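Local coordinates for Alpha/beta hydrolase fold protein (Chitinophaga pinensis, PDB 4PW0) that probably hydrolyses a substrate through the serine-histidine-acid triad typical of alpha/beta hydrolases, though the structure alone does not show which one, at the interface of chains A and B. Numbering follows the deposited sequence. Chains: chain A/B, Alpha/beta hydrolase fold protein.

Contact 1: the interface of chains A and B. Residues chain A 232, 256-258; chain B 243, 246, 252.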
ATOM      1  N   SER A 232     -11.302   2.005   1.314  1.00 13.31           N
ATOM      2  CA  SER A 232     -12.001   1.745   0.075  1.00 13.78           C
ATOM      3  C   SER A 232     -13.093   2.754  -0.239  1.00 14.46           C
ATOM      4  O   SER A 232     -13.388   2.987  -1.423  1.00 16.02           O
ATOM      5  CB  SER A 232     -12.582   0.332   0.102  1.00 15.29           C
ATOM      6  OG  SER A 232     -13.438   0.114   1.229  1.00 14.99           O
ATOM      7  N   LEU A 256      -4.295   1.433  -0.139  1.00 13.33           N
ATOM      8  CA  LEU A 256      -5.728   1.448   0.099  1.00 13.19           C
ATOM      9  C   LEU A 256      -6.130   0.200   0.887  1.00 13.16           C
ATOM     10  O   LEU A 256      -5.700  -0.927   0.586  1.00 13.96           O
ATOM     11  CB  LEU A 256      -6.539   1.501  -1.189  1.00 14.07           C
ATOM     12  CG  LEU A 256      -6.278   2.659  -2.125  1.00 14.39           C
ATOM     13  CD1 LEU A 256      -7.193   2.577  -3.333  1.00 15.44           C
ATOM     14  CD2 LEU A 256      -6.428   3.976  -1.410  1.00 15.17           C
ATOM     15  N   TYR A 257      -6.957   0.439   1.907  1.00 13.11           N
ATOM     16  CA  TYR A 257      -7.358  -0.613   2.851  1.00 13.82           C
ATOM     17  C   TYR A 257      -8.806  -1.082   2.612  1.00 14.08           C
ATOM     18  O   TYR A 257      -9.668  -0.260   2.314  1.00 14.65           O
ATOM     19  CB  TYR A 257      -7.200  -0.149   4.315  1.00 15.53           C
ATOM     20  CG  TYR A 257      -5.799   0.227   4.758  1.00 14.64           C
ATOM     21  CD1 TYR A 257      -4.672  -0.115   4.042  1.00 16.00           C
ATOM     22  CD2 TYR A 257      -5.617   0.886   5.976  1.00 16.20           C
ATOM     23  CE1 TYR A 257      -3.379   0.202   4.481  1.00 17.19           C
ATOM     24  CE2 TYR A 257      -4.359   1.211   6.405  1.00 16.06           C
ATOM     25  CZ  TYR A 257      -3.261   0.897   5.691  1.00 16.53           C
ATOM     26  OH  TYR A 257      -2.000   1.252   6.176  1.00 18.79           O
ATOM     27  N   PRO A 258      -9.047  -2.384   2.745  1.00 14.25           N
ATOM     28  CA  PRO A 258     -10.349  -2.933   2.296  1.00 14.46           C
ATOM     29  C   PRO A 258     -11.493  -2.667   3.240  1.00 14.77           C
ATOM     30  O   PRO A 258     -11.333  -2.652   4.481  1.00 14.94           O
ATOM     31  CB  PRO A 258     -10.063  -4.430   2.231  1.00 15.54           C
ATOM     32  CG  PRO A 258      -8.937  -4.661   3.210  1.00 15.05           C
ATOM     33  CD  PRO A 258      -8.068  -3.429   3.065  1.00 14.55           C
TER
ATOM     34  N   TYR B 243      -6.336  -1.096  -9.415  1.00 14.07           N
ATOM     35  CA  TYR B 243      -7.418  -0.437  -8.682  0.60 14.22           C
ATOM     36  C   TYR B 243      -8.738  -1.179  -8.885  1.00 15.89           C
ATOM     37  O   TYR B 243      -9.500  -1.387  -7.933  1.00 16.83           O
ATOM     38  CB  TYR B 243      -7.513   1.044  -9.036  0.60 15.52           C
ATOM     39  CG  TYR B 243      -8.523   1.832  -8.223  0.60 17.28           C
ATOM     40  CD1 TYR B 243      -8.545   1.758  -6.871  0.60 17.65           C
ATOM     41  CD2 TYR B 243      -9.494   2.594  -8.838  0.60 19.44           C
ATOM     42  CE1 TYR B 243      -9.437   2.447  -6.127  0.60 17.97           C
ATOM     43  CE2 TYR B 243     -10.429   3.270  -8.091  0.60 20.10           C
ATOM     44  CZ  TYR B 243     -10.348   3.198  -6.710  0.60 20.05           C
ATOM     45  OH  TYR B 243     -11.201   3.890  -5.911  0.60 19.67           O
ATOM     46  N   PHE B 246      -8.777  -4.153  -6.646  1.00 14.91           N
ATOM     47  CA  PHE B 246      -9.027  -3.693  -5.279  1.00 15.40           C
ATOM     48  C   PHE B 246     -10.523  -3.366  -5.072  1.00 15.68           C
ATOM     49  O   PHE B 246     -11.111  -3.730  -4.031  1.00 16.35           O
ATOM     50  CB  PHE B 246      -8.203  -2.429  -4.990  1.00 15.72           C
ATOM     51  CG  PHE B 246      -8.573  -1.739  -3.701  1.00 14.63           C
ATOM     52  CD1 PHE B 246      -8.135  -2.217  -2.472  1.00 15.30           C
ATOM     53  CD2 PHE B 246      -9.393  -0.626  -3.733  1.00 15.41           C
ATOM     54  CE1 PHE B 246      -8.547  -1.617  -1.296  1.00 15.03           C
ATOM     55  CE2 PHE B 246      -9.798  -0.032  -2.562  1.00 15.81           C
ATOM     56  CZ  PHE B 246      -9.358  -0.532  -1.337  1.00 14.90           C
ATOM     57  N   ALA B 252      -9.158  -7.075  -0.288  1.00 15.39           N
ATOM     58  CA  ALA B 252      -7.834  -6.775  -0.858  1.00 14.75           C
ATOM     59  C   ALA B 252      -7.262  -5.483  -0.303  1.00 13.68           C
ATOM     60  O   ALA B 252      -7.949  -4.449  -0.219  1.00 15.60           O
ATOM     61  CB  ALA B 252      -7.866  -6.688  -2.392  1.00 15.82           C
TER
HETATM   62  O   HOH W   1     -12.323   2.173  -3.725  1.00 22.79           O
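B:Phe246 reaches out of helix 240-248 and lays its ring against A:Leu256, in the edge strand 252-257 of the neighbouring alpha/beta hydrolase subunit. The densest packing lies here. CB of A:Leu256 sits over one face of the phenyl ring, offset toward the rim, and is 3.5 Å from CZ of B:Phe246 in a CH-pi contact. The two side chains cross at about a right angle; the ring's CE1 lies 3.5 Å from the carbonyl O of A:Leu256, while CE2 and CD2 meet its methyl CD1. With CG anti to the backbone N and beside the carbonyl carbon (chi1 170°), B:Phe246 presents its ring to the partner strand. A flat apolar ring suits this place because its face takes the leucine CB and its rim the serine CB of A:Ser232.

Two further groups close around this core. CD1 of A:Leu256 also meets the rim of the B:Tyr243 ring one helical turn back, 3.6 Å from CE1. A:Ser232, in the loop after strand 226-231, turns its CB rather than its hydroxyl to the ring and comes 3.6 Å from CZ of B:Phe246; so small a residue leaves room for the bulky ring.

The contact is looser where water 1 bridges the chains. This water lies in the ring plane at the edge of B:Phe246 and links the backbone O of A:Ser232, 2.7 Å away, to the phenolic OH of B:Tyr243, at 3.0 Å. A tyrosine suits this boundary, since its rim touches the leucine while its hydroxyl reaches the water. Elsewhere on the margin, CB, CG and CD of A:Pro258 gather round the backbone O of B:Ala252, with CB 3.2 Å from that O; proline, having no backbone N-H, offers carbons there.

Contact 2: the interface of chains A and B. Residues chain A 246, 253-256; chain B 254-256.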
ATOM      1  N   PHE A 246      -1.696  10.273  -5.482  1.00 14.91           N
ATOM      2  CA  PHE A 246      -0.652   9.349  -5.930  1.00 15.40           C
ATOM      3  C   PHE A 246      -0.235   9.653  -7.386  1.00 15.68           C
ATOM      4  O   PHE A 246       0.972   9.654  -7.711  1.00 16.35           O
ATOM      5  CB  PHE A 246      -1.163   7.902  -5.856  1.00 15.72           C
ATOM      6  CG  PHE A 246      -0.256   6.899  -6.524  1.00 14.63           C
ATOM      7  CD1 PHE A 246       0.902   6.444  -5.905  1.00 15.30           C
ATOM      8  CD2 PHE A 246      -0.560   6.442  -7.794  1.00 15.41           C
ATOM      9  CE1 PHE A 246       1.761   5.583  -6.564  1.00 15.03           C
ATOM     10  CE2 PHE A 246       0.295   5.585  -8.444  1.00 15.81           C
ATOM     11  CZ  PHE A 246       1.459   5.148  -7.811  1.00 14.90           C
ATOM     12  N   ILE A 253       3.950   6.732  -2.350  1.00 14.16           N
ATOM     13  CA  ILE A 253       3.432   5.366  -2.259  1.00 13.40           C
ATOM     14  C   ILE A 253       1.963   5.469  -1.818  1.00 14.21           C
ATOM     15  O   ILE A 253       1.636   6.249  -0.928  1.00 15.00           O
ATOM     16  CB  ILE A 253       4.214   4.550  -1.200  1.00 14.87           C
ATOM     17  CG1 ILE A 253       5.681   4.416  -1.537  1.00 15.50           C
ATOM     18  CG2 ILE A 253       3.553   3.214  -0.938  1.00 14.69           C
ATOM     19  CD1 ILE A 253       6.566   4.137  -0.340  1.00 18.04           C
ATOM     20  N   LEU A 254       1.083   4.705  -2.457  1.00 13.16           N
ATOM     21  CA  LEU A 254      -0.316   4.648  -2.034  1.00 13.32           C
ATOM     22  C   LEU A 254      -0.595   3.312  -1.381  1.00 13.56           C
ATOM     23  O   LEU A 254      -0.167   2.262  -1.908  1.00 14.48           O
ATOM     24  CB  LEU A 254      -1.253   4.752  -3.254  1.00 13.42           C
ATOM     25  CG  LEU A 254      -2.740   4.760  -2.996  1.00 13.75           C
ATOM     26  CD1 LEU A 254      -3.181   5.965  -2.200  1.00 14.69           C
ATOM     27  CD2 LEU A 254      -3.499   4.685  -4.316  1.00 15.85           C
ATOM     28  N   SER A 255      -1.375   3.314  -0.307  1.00 13.27           N
ATOM     29  CA  SER A 255      -1.992   2.110   0.271  0.60 14.42           C
ATOM     30  C   SER A 255      -3.491   2.341   0.413  1.00 13.25           C
ATOM     31  O   SER A 255      -3.896   3.337   1.019  1.00 14.03           O
ATOM     32  CB  SER A 255      -1.410   1.857   1.686  0.60 15.15           C
ATOM     33  OG  SER A 255      -0.084   1.298   1.714  0.60 17.01           O
ATOM     34  N   LEU A 256      -4.295   1.433  -0.139  1.00 13.33           N
ATOM     35  CA  LEU A 256      -5.728   1.448   0.099  1.00 13.19           C
ATOM     36  C   LEU A 256      -6.130   0.200   0.887  1.00 13.16           C
ATOM     37  O   LEU A 256      -5.700  -0.927   0.586  1.00 13.96           O
ATOM     38  CB  LEU A 256      -6.539   1.501  -1.189  1.00 14.07           C
ATOM     39  CG  LEU A 256      -6.278   2.659  -2.125  1.00 14.39           C
ATOM     40  CD1 LEU A 256      -7.193   2.577  -3.333  1.00 15.44           C
ATOM     41  CD2 LEU A 256      -6.428   3.976  -1.410  1.00 15.17           C
TER
ATOM     42  N   LEU B 254      -4.447  -2.739  -1.439  1.00 13.16           N
ATOM     43  CA  LEU B 254      -3.700  -2.301  -2.617  1.00 13.32           C
ATOM     44  C   LEU B 254      -2.483  -1.513  -2.184  1.00 13.56           C
ATOM     45  O   LEU B 254      -2.590  -0.651  -1.285  1.00 14.48           O
ATOM     46  CB  LEU B 254      -4.561  -1.355  -3.479  1.00 13.42           C
ATOM     47  CG  LEU B 254      -3.963  -0.843  -4.767  1.00 13.75           C
ATOM     48  CD1 LEU B 254      -3.689  -1.951  -5.756  1.00 14.69           C
ATOM     49  CD2 LEU B 254      -4.877   0.210  -5.385  1.00 15.85           C
ATOM     50  N   SER B 255      -1.359  -1.717  -2.859  1.00 13.27           N
ATOM     51  CA  SER B 255      -0.178  -0.842  -2.785  0.60 14.42           C
ATOM     52  C   SER B 255       0.225  -0.433  -4.196  1.00 13.25           C
ATOM     53  O   SER B 255       0.417  -1.304  -5.047  1.00 14.03           O
ATOM     54  CB  SER B 255       1.005  -1.621  -2.155  0.60 15.15           C
ATOM     55  OG  SER B 255       0.936  -1.796  -0.728  0.60 17.01           O
ATOM     56  N   LEU B 256       0.348   0.873  -4.431  1.00 13.33           N
ATOM     57  CA  LEU B 256       0.912   1.367  -5.676  1.00 13.19           C
ATOM     58  C   LEU B 256       2.239   2.074  -5.393  1.00 13.16           C
ATOM     59  O   LEU B 256       2.360   2.878  -4.454  1.00 13.96           O
ATOM     60  CB  LEU B 256      -0.017   2.330  -6.403  1.00 14.07           C
ATOM     61  CG  LEU B 256      -1.396   1.825  -6.762  1.00 14.39           C
ATOM     62  CD1 LEU B 256      -2.170   2.895  -7.510  1.00 15.44           C
ATOM     63  CD2 LEU B 256      -1.314   0.548  -7.555  1.00 15.17           C
TER
HETATM   64  O   HOH W   2       1.751   0.663  -0.190  0.60 19.54           O
HETATM   65  O   HOH W   3      -0.898  -1.161   1.178  0.60 19.54           O
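B:Leu256, the residue of this patch with most surface buried, pairs with A:Leu254 where the two copies of strand 252-257 run antiparallel. Their main chains bond in both directions: N of A:Leu254 donates to O of B:Leu256 at 3.0 Å, and N of B:Leu256 donates to O of A:Leu254 at 2.9 Å. The first N-H points nearly straight, in the carbonyl plane of B:Leu256, while the second donor is tilted 20° from the carbonyl plane of A:Leu254. The exchanged pair, A:Leu256 with B:Leu254, makes the same bonds, and this ladder sets the register of the strands. Between the two leucine pairs, A:Ser255 stands opposite B:Ser255 at the two-fold axis.

On one side of the ladder the side chains of A:Leu254 and B:Leu256 lie alongside each other and point the same way, with methyl CD2 of the first 3.9 Å from methyl CD1 of the second. B:Leu254 meets A:Leu256 likewise. The leucines reach this match by different torsions: at 254, CG is anti to the backbone N (chi1 -178°), whereas at 256 it is anti to the carbonyl carbon (chi1 -57°). Branched aliphatic chains suit the place, as they fill an apolar layer without competing for the backbone bonds. B:Leu256 turns CD1 both to A:Leu254 and to the ring of A:Phe246, the twin of the B:Phe246 contact.

Strand alternation sends the serines to the opposite side. Their hydroxyls, 4.1 Å apart from OG of A:Ser255 to OG of B:Ser255, are joined through water 2 and water 3. Water 2 is 2.7 Å from OG of A:Ser255 and also bonds OG of B:Ser255 and the O of A:Leu254; water 3 repeats this with the chains exchanged. A short hydroxyl side chain suits a hydrated axis of this kind. The site joins the central sheets of two subunits into one continuous sheet, a plausible means of dimerisation if the pair persists in solution.

Contact 1 and contact 2 are neighbouring parts of one two-fold symmetric interface, their C-alpha centres about 9 Å apart. A:Leu256 belongs to both, pairing and packing with B:Leu254 in contact 2 and meeting B:Phe246 in contact 1. Both draw on helix 240-248 and strand 252-257, so each subunit offers the same helix and edge strand to the other. Contact 2 sets the strand register at the axis, while contact 1 extends the packing outward and may steady the pairing; part of its twin, A:Phe246 on B:Leu256, lies in contact 2. Together they would make a coherent dimer surface, though the structure alone does not prove it biological.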